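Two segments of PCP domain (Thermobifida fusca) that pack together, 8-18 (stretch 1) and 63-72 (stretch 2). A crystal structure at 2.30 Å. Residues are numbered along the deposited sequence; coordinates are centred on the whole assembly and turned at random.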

# COMPACT_ATOMS: atom_id res chain seq x y z
N GLU A 8 -0.89 -9.54 -7.80
CA GLU A 8 0.44 -8.95 -7.77
C GLU A 8 0.43 -7.56 -7.13
O GLU A 8 1.31 -7.23 -6.32
CB GLU A 8 0.99 -8.91 -9.20
CG GLU A 8 2.46 -8.67 -9.29
CD GLU A 8 3.28 -9.92 -9.02
OE1 GLU A 8 2.85 -11.06 -9.36
OE2 GLU A 8 4.38 -9.76 -8.47
N ALA A 9 -0.57 -6.72 -7.47
CA ALA A 9 -0.65 -5.38 -6.88
C ALA A 9 -0.87 -5.44 -5.37
O ALA A 9 -0.21 -4.73 -4.61
CB ALA A 9 -1.75 -4.56 -7.54
N GLU A 10 -1.80 -6.30 -4.91
CA GLU A 10 -1.98 -6.50 -3.48
C GLU A 10 -0.68 -6.93 -2.81
O GLU A 10 -0.31 -6.40 -1.76
CB GLU A 10 -3.09 -7.52 -3.21
CG GLU A 10 -4.46 -7.01 -3.57
CD GLU A 10 -5.57 -8.00 -3.26
OE1 GLU A 10 -6.71 -7.69 -3.66
OE2 GLU A 10 -5.34 -9.05 -2.61
N ALA A 11 0.04 -7.89 -3.42
CA ALA A 11 1.25 -8.40 -2.80
C ALA A 11 2.33 -7.34 -2.71
O ALA A 11 3.02 -7.23 -1.70
CB ALA A 11 1.77 -9.61 -3.57
N ALA A 12 2.46 -6.53 -3.76
CA ALA A 12 3.44 -5.45 -3.72
C ALA A 12 3.09 -4.44 -2.64
O ALA A 12 3.97 -4.02 -1.87
CB ALA A 12 3.55 -4.79 -5.09
N LEU A 13 1.81 -4.07 -2.53
CA LEU A 13 1.42 -3.06 -1.55
C LEU A 13 1.51 -3.59 -0.12
O LEU A 13 1.90 -2.85 0.79
CB LEU A 13 0.01 -2.52 -1.85
CG LEU A 13 -0.10 -1.59 -3.07
CD1 LEU A 13 -1.53 -1.22 -3.37
CD2 LEU A 13 0.74 -0.36 -2.86
N CYS A 14 1.16 -4.86 0.10
CA CYS A 14 1.39 -5.47 1.41
C CYS A 14 2.84 -5.32 1.84
O CYS A 14 3.13 -4.90 2.96
CB CYS A 14 1.02 -6.96 1.40
SG CYS A 14 -0.73 -7.34 1.39
N ALA A 15 3.76 -5.67 0.95
CA ALA A 15 5.17 -5.60 1.29
C ALA A 15 5.59 -4.17 1.58
O ALA A 15 6.33 -3.91 2.54
CB ALA A 15 6.02 -6.20 0.16
N VAL A 16 5.08 -3.21 0.80
CA VAL A 16 5.46 -1.82 0.98
C VAL A 16 4.84 -1.25 2.25
O VAL A 16 5.50 -0.49 2.98
CB VAL A 16 5.08 -1.00 -0.27
CG1 VAL A 16 5.24 0.49 -0.01
CG2 VAL A 16 5.96 -1.40 -1.45
N TYR A 17 3.58 -1.60 2.56
CA TYR A 17 2.99 -1.23 3.85
C TYR A 17 3.86 -1.69 5.00
O TYR A 17 4.14 -0.93 5.93
CB TYR A 17 1.61 -1.84 4.02
CG TYR A 17 0.42 -1.09 3.49
CD1 TYR A 17 0.45 -0.48 2.24
CD2 TYR A 17 -0.77 -1.05 4.21
CE1 TYR A 17 -0.67 0.18 1.74
CE2 TYR A 17 -1.89 -0.40 3.73
CZ TYR A 17 -1.83 0.20 2.49
OH TYR A 17 -2.95 0.84 2.00
N ALA A 18 4.27 -2.96 4.97
CA ALA A 18 5.07 -3.51 6.06
C ALA A 18 6.39 -2.77 6.18
O ALA A 18 6.83 -2.44 7.28
CB ALA A 18 5.29 -5.01 5.85
N ARG A 63 -8.08 8.07 0.29
CA ARG A 63 -9.42 7.64 -0.08
C ARG A 63 -9.59 6.12 -0.00
O ARG A 63 -10.70 5.64 0.27
CB ARG A 63 -9.74 8.18 -1.48
CG ARG A 63 -10.90 7.53 -2.18
CD ARG A 63 -12.21 8.31 -2.09
NE ARG A 63 -13.33 7.43 -2.43
CZ ARG A 63 -14.58 7.83 -2.60
NH1 ARG A 63 -14.90 9.11 -2.47
NH2 ARG A 63 -15.52 6.93 -2.91
N HIS A 64 -8.53 5.33 -0.20
CA HIS A 64 -8.61 3.87 -0.20
C HIS A 64 -7.50 3.29 0.66
O HIS A 64 -6.55 2.70 0.14
CB HIS A 64 -8.52 3.31 -1.61
CG HIS A 64 -9.49 3.93 -2.57
ND1 HIS A 64 -10.85 3.76 -2.47
CD2 HIS A 64 -9.29 4.73 -3.64
CE1 HIS A 64 -11.45 4.42 -3.44
NE2 HIS A 64 -10.52 5.02 -4.17
N PRO A 65 -7.58 3.44 1.98
CA PRO A 65 -6.44 3.04 2.82
C PRO A 65 -6.27 1.53 2.98
O PRO A 65 -5.21 1.10 3.45
CB PRO A 65 -6.73 3.73 4.17
CG PRO A 65 -8.22 3.94 4.17
CD PRO A 65 -8.63 4.14 2.74
N VAL A 66 -7.25 0.73 2.61
CA VAL A 66 -7.11 -0.72 2.69
C VAL A 66 -6.34 -1.22 1.47
O VAL A 66 -6.64 -0.83 0.33
CB VAL A 66 -8.49 -1.40 2.78
CG1 VAL A 66 -8.34 -2.91 2.78
CG2 VAL A 66 -9.22 -0.93 4.05
N VAL A 67 -5.35 -2.09 1.71
CA VAL A 67 -4.46 -2.60 0.66
C VAL A 67 -5.25 -3.03 -0.57
O VAL A 67 -4.99 -2.58 -1.69
CB VAL A 67 -3.60 -3.77 1.20
CG1 VAL A 67 -2.83 -4.45 0.06
CG2 VAL A 67 -2.62 -3.30 2.28
N ALA A 68 -6.24 -3.91 -0.38
CA ALA A 68 -6.97 -4.45 -1.53
C ALA A 68 -7.67 -3.35 -2.31
O ALA A 68 -7.73 -3.39 -3.54
CB ALA A 68 -7.97 -5.52 -1.07
N ASP A 69 -8.22 -2.36 -1.61
CA ASP A 69 -8.86 -1.24 -2.30
C ASP A 69 -7.83 -0.38 -3.03
O ASP A 69 -8.09 0.07 -4.15
CB ASP A 69 -9.64 -0.41 -1.29
CG ASP A 69 -10.78 -1.19 -0.67
OD1 ASP A 69 -11.35 -2.05 -1.38
OD2 ASP A 69 -11.09 -0.95 0.52
N LEU A 70 -6.67 -0.16 -2.41
CA LEU A 70 -5.64 0.64 -3.05
C LEU A 70 -5.09 -0.06 -4.28
O LEU A 70 -4.83 0.58 -5.31
CB LEU A 70 -4.53 0.94 -2.03
CG LEU A 70 -3.40 1.86 -2.48
CD1 LEU A 70 -3.96 3.21 -2.93
CD2 LEU A 70 -2.38 2.04 -1.36
N ALA A 71 -4.92 -1.39 -4.21
CA ALA A 71 -4.43 -2.14 -5.36
C ALA A 71 -5.37 -2.01 -6.54
O ALA A 71 -4.92 -2.02 -7.69
CB ALA A 71 -4.24 -3.61 -4.98
N ALA A 72 -6.68 -1.87 -6.28
CA ALA A 72 -7.65 -1.82 -7.37
C ALA A 72 -7.58 -0.50 -8.15
O ALA A 72 -7.96 -0.48 -9.33
CB ALA A 72 -9.06 -2.04 -6.83
O HOH W 1 -7.26 -5.68 -5.13

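Stretch 1 is helical throughout, with i-to-i+4 hydrogen bonds such as Tyr17 N to Leu13 O (2.7 Å). Stretch 2 leaves helical phi/psi at His64, passes through Pro65, and enters a second helix at Val67, with Val66 at the N-cap position; Leu70 N donates to Val66 O at 2.8 Å. The two helix axes approach to 8.5 Å, and their N-to-C directions differ by 123°. The closest CA atoms are Ala9 CA and Ala71 CA, 5.2 Å apart. Ala9 CB and Ala71 CB point toward the opposing stretch and meet at 3.7 Å, a separation that small methyl side chains fill by direct contact.

Val67, the residue with the most area covered (96 Å²), acts as a knob among Glu10, Leu13, Cys14 and Tyr17. Its chi1 of 171° (t) accompanies a split of its two methyls: Val67 CG1 lies 3.8 Å from Cys14 SG and 3.9 Å from Leu13 CB, whereas Val67 CG2 sits 3.5 Å from the Tyr17 ring centroid, 19° off the normal, a CH-pi contact over one face. Beta-branching thus lets one short side chain serve two surfaces.

Tyr17 combines apolar and polar roles. Leu70 CD2 is near the plane of its ring, at the edge, 4.0 Å from Tyr17 CE1, while Tyr17 OH donates a 2.7 Å hydrogen bond to Pro65 O, tying the helix to the loop before Val67. Leu13 is buried, its CA-to-CB bond points toward stretch 2, and its branched apolar end places Leu13 CD1 3.7 Å from Leu70 CG and 4.0 Å from Ala71 CB.

Glu10 suits the more exposed side of the contact. Its CB points sideways, but the extended chain lays Glu10 CG 3.7 Å from Ala71 CB and carries the carboxylate past the methyls to water 1, which donates to Glu10 OE1 (2.6 Å) and Ala68 O (2.8 Å), bridging the helices. Both sides summed, 469 Å² is buried between the stretches.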